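Local coordinates for choline/ethanolamine kinase family protein (Mesorhizobium loti, PDB 3DXQ) that probably phosphorylates small amino alcohols, consistent with an ethanolamine kinase activity carried on the protein-kinase-like fold of the aminoglycoside and choline kinase families, at residues A[53-56]-A[57-60]; A[281-284]-A[285-289]; A[112-115]-A[116-120]. One frame throughout, in Å; residues are numbered along the deposited sequence.

Contact 1 of 3, residues A[53-56]-A[57-60]; sequences INRA and NEAV
N54 meets N57 in an N-cap, at the start of helix 55-67, the helix that follows the third strand of the N-terminal sheet in this kinase-like fold. OD1 of N54 accepts a hydrogen bond from the backbone N of N57 at 3.0 Å, a straight bond (170° at the hydrogen) whose donor is tilted out of the amide plane. With CG anti to the backbone N (chi1 -179°), the N54 amide reaches forward over the first turn, and the N57 amide crosses it nearly at a right angle. The N54 carbonyl adds a weak bond from E58 N. Next comes R55, whose chain bends at chi2 (-52°) and runs alongside that of E58. Its NH1 forms a salt bridge with E58 OE1 at 3.0 Å, approaching from above the carboxylate plane, while R55 CD lies 3.4 Å from OE1. NH1 also forms a salt bridge with E198, so the guanidinium joins two acids. An alanine here would probably leave E58 and E198 without their shared positive partner. The backbone of R55 takes part too, its O accepting from A59 N at 3.1 Å. A56 follows with a weak bond from V60 N. The N57 amide leads away from the cap, and its ND2 is bonded to S200 O, close in sequence to E198. Beside the A56 carbonyl, CG2 of V60 lies 3.6 Å from O.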
# COMPACT_ATOMS: atom_id res chain seq x y z
N ILE A 53 14.26 -1.34 2.79
CA ILE A 53 13.06 -0.97 3.59
C ILE A 53 13.54 -0.36 4.92
O ILE A 53 14.73 -0.38 5.20
CB ILE A 53 12.14 -2.18 3.91
N ASN A 54 12.63 0.16 5.73
CA ASN A 54 13.03 0.90 6.94
C ASN A 54 12.24 0.53 8.19
O ASN A 54 11.13 1.02 8.42
CB ASN A 54 12.89 2.39 6.67
CG ASN A 54 13.31 3.25 7.85
OD1 ASN A 54 12.96 2.97 9.00
ND2 ASN A 54 14.06 4.29 7.56
N ARG A 55 12.84 -0.29 9.05
CA ARG A 55 12.12 -0.88 10.18
C ARG A 55 11.83 0.05 11.36
O ARG A 55 10.87 -0.15 12.10
CB ARG A 55 12.84 -2.16 10.64
CG ARG A 55 13.06 -3.18 9.54
CD ARG A 55 11.79 -3.48 8.82
NE ARG A 55 11.98 -4.52 7.83
CZ ARG A 55 11.03 -4.96 7.04
NH1 ARG A 55 9.81 -4.45 7.11
NH2 ARG A 55 11.30 -5.92 6.16
N ALA A 56 12.65 1.07 11.54
CA ALA A 56 12.41 2.05 12.60
C ALA A 56 11.07 2.76 12.38
O ALA A 56 10.31 2.98 13.33
CB ALA A 56 13.54 3.05 12.65
N ASN A 57 10.81 3.13 11.13
CA ASN A 57 9.55 3.75 10.76
C ASN A 57 8.39 2.82 11.06
O ASN A 57 7.45 3.21 11.75
CB ASN A 57 9.54 4.12 9.27
CG ASN A 57 8.30 4.89 8.88
OD1 ASN A 57 7.93 5.87 9.53
ND2 ASN A 57 7.64 4.45 7.80
N GLU A 58 8.48 1.60 10.55
CA GLU A 58 7.42 0.61 10.69
C GLU A 58 7.00 0.46 12.14
O GLU A 58 5.81 0.43 12.43
CB GLU A 58 7.86 -0.75 10.14
CG GLU A 58 6.72 -1.76 10.00
CD GLU A 58 7.20 -3.13 9.58
OE1 GLU A 58 8.42 -3.34 9.52
OE2 GLU A 58 6.34 -3.99 9.32
N ALA A 59 7.96 0.37 13.04
CA ALA A 59 7.65 0.14 14.45
C ALA A 59 6.75 1.26 14.98
O ALA A 59 5.70 1.02 15.57
CB ALA A 59 8.94 -0.01 15.29
N VAL A 60 7.16 2.50 14.73
CA VAL A 60 6.41 3.65 15.22
C VAL A 60 5.04 3.72 14.55
O VAL A 60 4.03 3.93 15.19
CB VAL A 60 7.18 4.97 14.96
CG1 VAL A 60 6.33 6.17 15.37
CG2 VAL A 60 8.53 4.95 15.69

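Contact 2 of 3, residues A[281-284]-A[285-289]; sequences RCKA and LMETP
E287 reaches back over one turn of helix 271-287 to K283, and its side chain can be followed outward atom by atom. CB of E287 lies 3.4 Å from the K283 carbonyl O, and CG touches the same oxygen. CG stands anti to the carbonyl carbon of E287 (chi1 -74°), and beyond it the chain is extended, which carries the carboxylate past the K283 backbone. CD of E287 is still 3.5 Å from K283 O, and OE1 stays beside that carbonyl. At the tip, OE2 forms a salt bridge with K283 NZ at 2.5 Å, NZ coming to the syn side of the carboxylate but 26° out of its plane. The lysine comes to this point on a long chain that turns only at its last torsion (chi4 60°), with CG 3.6 Å from OE2. Both side chains lie at the surface, although K283 also rests on V155 of helix 152-167.

On another flank of the helix, SG of C282 meets SE of selenomethionine M286 at 3.9 Å, and M286 continues against V155 and V162 of helix 152-167 and A248 of helix 237-263. R281 turns its guanidinium to D251 of helix 237-263. M286 N donates to C282 O, but E287 N divides weakly between K283 O and A284 O, and T288 N gives A284 O another weak bond. T288 OG1 donates to L285 O at 2.7 Å, and T288 N binds the same carbonyl, so two donors grip it. A surface i to i+4 salt bridge, a largely apolar inner side joined by one salt bridge, R281 to D251, and a threonine hydroxyl bonded back to a carbonyl three residues earlier together describe the C-terminal turn of an amphipathic helix packed in a helical bundle.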
# COMPACT_ATOMS: atom_id res chain seq x y z
N ARG A 281 -1.11 -0.17 -18.19
CA ARG A 281 -2.36 0.17 -17.51
C ARG A 281 -2.41 1.68 -17.24
O ARG A 281 -3.43 2.34 -17.49
CB ARG A 281 -2.45 -0.61 -16.19
CG ARG A 281 -3.72 -0.36 -15.39
CD ARG A 281 -3.90 -1.42 -14.33
NE ARG A 281 -2.78 -1.44 -13.40
CZ ARG A 281 -2.54 -2.40 -12.51
NH1 ARG A 281 -3.35 -3.44 -12.41
NH2 ARG A 281 -1.48 -2.31 -11.72
N CYS A 282 -1.30 2.19 -16.72
CA CYS A 282 -1.14 3.60 -16.43
C CYS A 282 -1.34 4.44 -17.67
O CYS A 282 -2.17 5.36 -17.68
CB CYS A 282 0.26 3.84 -15.88
SG CYS A 282 0.63 5.55 -15.73
N LYS A 283 -0.58 4.11 -18.71
CA LYS A 283 -0.64 4.81 -19.98
C LYS A 283 -2.07 4.76 -20.52
O LYS A 283 -2.55 5.74 -21.10
CB LYS A 283 0.35 4.18 -20.97
CG LYS A 283 0.28 4.69 -22.41
CD LYS A 283 1.30 3.94 -23.30
CE LYS A 283 0.93 3.96 -24.78
NZ LYS A 283 0.86 5.33 -25.28
N ALA A 284 -2.73 3.61 -20.35
CA ALA A 284 -4.12 3.45 -20.80
C ALA A 284 -5.02 4.46 -20.11
O ALA A 284 -5.80 5.16 -20.78
CB ALA A 284 -4.61 2.04 -20.54
N LEU A 285 -4.90 4.53 -18.79
CA LEU A 285 -5.69 5.44 -17.98
C LEU A 285 -5.46 6.89 -18.37
O LEU A 285 -6.42 7.64 -18.55
CB LEU A 285 -5.37 5.25 -16.49
CG LEU A 285 -6.21 6.05 -15.50
CD1 LEU A 285 -7.70 5.80 -15.75
CD2 LEU A 285 -5.81 5.69 -14.09
N MSE A 286 -4.20 7.27 -18.50
CA MSE A 286 -3.86 8.66 -18.82
C MSE A 286 -4.36 9.08 -20.20
O MSE A 286 -4.61 10.26 -20.45
CB MSE A 286 -2.36 8.91 -18.67
CG MSE A 286 -1.88 8.76 -17.23
SE MSE A 286 -0.01 9.19 -16.98
CE MSE A 286 -0.10 11.16 -16.82
N GLU A 287 -4.56 8.12 -21.09
CA GLU A 287 -5.00 8.44 -22.43
C GLU A 287 -6.51 8.54 -22.61
O GLU A 287 -6.98 9.02 -23.64
CB GLU A 287 -4.43 7.42 -23.40
CG GLU A 287 -2.96 7.64 -23.65
CD GLU A 287 -2.37 6.56 -24.52
OE1 GLU A 287 -3.07 5.55 -24.78
OE2 GLU A 287 -1.21 6.72 -24.94
N THR A 288 -7.27 8.08 -21.63
CA THR A 288 -8.72 8.18 -21.73
C THR A 288 -9.12 9.66 -21.69
O THR A 288 -8.48 10.47 -21.00
CB THR A 288 -9.42 7.38 -20.60
OG1 THR A 288 -8.97 7.86 -19.33
CG2 THR A 288 -9.09 5.92 -20.70
N PRO A 289 -10.16 10.04 -22.44
CA PRO A 289 -10.58 11.45 -22.37
C PRO A 289 -11.13 11.80 -20.99
O PRO A 289 -11.14 12.96 -20.61
CB PRO A 289 -11.65 11.57 -23.46
CG PRO A 289 -12.11 10.17 -23.72
CD PRO A 289 -10.98 9.25 -23.37

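Contact 3 of 3, residues A[112-115]-A[116-120]; sequences EAFR and KLHGS
F114 and H118 form an i to i+4 side-chain contact in the last turns of helix 106-118, on the face turned toward helices 206-215 and 220-231. The two rings lie almost parallel, their planes 4° apart, yet they are slid past each other with centroids 5.8 Å apart, so there is little overlap. Between the side chains the nearest approach is CE1 of H118 to CB of F114, at 4.0 Å. What sits over the imidazole face is the F114 carbonyl: its O stands 3.3 Å above the plane, toward the rim, while also accepting from H118 N at 2.7 Å in a nearly straight bond. Placing CG anti to the H118 carbonyl carbon (chi1 -60°) folds the ring back over that oxygen. Both imidazole nitrogens are held from outside, ND1 by Y230 OH and NE2 by D208 OD2, which fixes the ring's rotation. F114 packs on L209 and L212. Where the helix gives way to loop, G119 N still bonds R115 O, and S120 OG donates to L117 O at 2.6 Å in the carbonyl plane. This is a near-parallel, slid-apart aromatic pair at a helix C-terminus, F114 buried and H118 only partly so, linking three helices in the helical lobe of a kinase-like fold.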
# COMPACT_ATOMS: atom_id res chain seq x y z
N GLU A 112 -14.04 2.41 5.21
CA GLU A 112 -14.27 2.64 6.65
C GLU A 112 -12.95 2.54 7.41
O GLU A 112 -12.70 3.35 8.30
CB GLU A 112 -15.36 1.70 7.19
CG GLU A 112 -16.79 2.19 6.75
CD GLU A 112 -17.87 1.10 6.47
OE1 GLU A 112 -17.73 -0.08 6.88
OE2 GLU A 112 -18.88 1.45 5.80
N ALA A 113 -12.09 1.59 7.02
CA ALA A 113 -10.79 1.45 7.70
C ALA A 113 -9.93 2.68 7.44
O ALA A 113 -9.35 3.25 8.39
CB ALA A 113 -10.07 0.18 7.24
N PHE A 114 -9.82 3.10 6.18
CA PHE A 114 -9.08 4.31 5.88
C PHE A 114 -9.65 5.49 6.65
O PHE A 114 -8.93 6.32 7.20
CB PHE A 114 -9.12 4.64 4.38
CG PHE A 114 -8.27 3.76 3.52
CD1 PHE A 114 -7.01 3.33 3.94
CD2 PHE A 114 -8.69 3.41 2.26
CE1 PHE A 114 -6.23 2.53 3.11
CE2 PHE A 114 -7.89 2.63 1.42
CZ PHE A 114 -6.67 2.20 1.85
N ARG A 115 -10.98 5.56 6.70
CA ARG A 115 -11.63 6.69 7.34
C ARG A 115 -11.24 6.79 8.79
O ARG A 115 -10.99 7.87 9.30
CB ARG A 115 -13.14 6.53 7.24
CG ARG A 115 -13.95 7.72 7.71
CD ARG A 115 -15.37 7.50 7.30
NE ARG A 115 -16.32 8.44 7.85
CZ ARG A 115 -17.63 8.36 7.67
NH1 ARG A 115 -18.16 7.38 6.95
NH2 ARG A 115 -18.43 9.25 8.23
N LYS A 116 -11.20 5.64 9.45
CA LYS A 116 -10.81 5.55 10.83
C LYS A 116 -9.36 5.97 10.98
O LYS A 116 -9.02 6.72 11.91
CB LYS A 116 -11.02 4.14 11.36
CG LYS A 116 -11.03 4.06 12.89
CD LYS A 116 -11.58 2.70 13.33
CE LYS A 116 -11.42 2.45 14.81
NZ LYS A 116 -11.64 1.01 15.05
N LEU A 117 -8.54 5.50 10.04
CA LEU A 117 -7.10 5.78 10.06
C LEU A 117 -6.83 7.25 9.90
O LEU A 117 -6.19 7.85 10.76
CB LEU A 117 -6.37 5.02 8.95
CG LEU A 117 -4.88 5.35 8.74
CD1 LEU A 117 -4.10 5.02 10.01
CD2 LEU A 117 -4.29 4.63 7.51
N HIS A 118 -7.28 7.81 8.79
CA HIS A 118 -7.01 9.22 8.48
C HIS A 118 -7.63 10.15 9.49
O HIS A 118 -7.08 11.17 9.84
CB HIS A 118 -7.50 9.56 7.08
CG HIS A 118 -6.87 8.74 6.00
ND1 HIS A 118 -7.45 8.56 4.77
CD2 HIS A 118 -5.71 8.05 5.98
CE1 HIS A 118 -6.67 7.79 4.03
NE2 HIS A 118 -5.60 7.47 4.74
N GLY A 119 -8.79 9.77 10.00
CA GLY A 119 -9.47 10.54 11.03
C GLY A 119 -8.95 10.35 12.42
O GLY A 119 -9.48 10.96 13.35
N SER A 120 -7.92 9.52 12.59
CA SER A 120 -7.35 9.23 13.93
C SER A 120 -6.33 10.28 14.41
O SER A 120 -6.05 11.27 13.74
CB SER A 120 -6.65 7.88 13.93
OG SER A 120 -5.41 7.94 13.23

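How the contacts relate
Along the chain the order is contact 1, contact 3, contact 2, each a local contact at the end of one helix. Contact 1 opens helix 55-67, beside the five-stranded antiparallel sheet of the N-terminal lobe, whereas contacts 3 and 2 lie near the C-terminal ends of helices 106-118 and 271-287 in the mainly helical second lobe. The centres of contacts 1 and 3 are about 21 Å apart. Those of contacts 1 and 2 are about 34 Å apart, on opposite sides of the chain's centre. None touches another. Each shapes its helix end locally, and outside partners join it to the fold: E198 and S200 for contact 1, helices 206-215 and 220-231 for contact 3, helices 152-167 and 237-263 for contact 2.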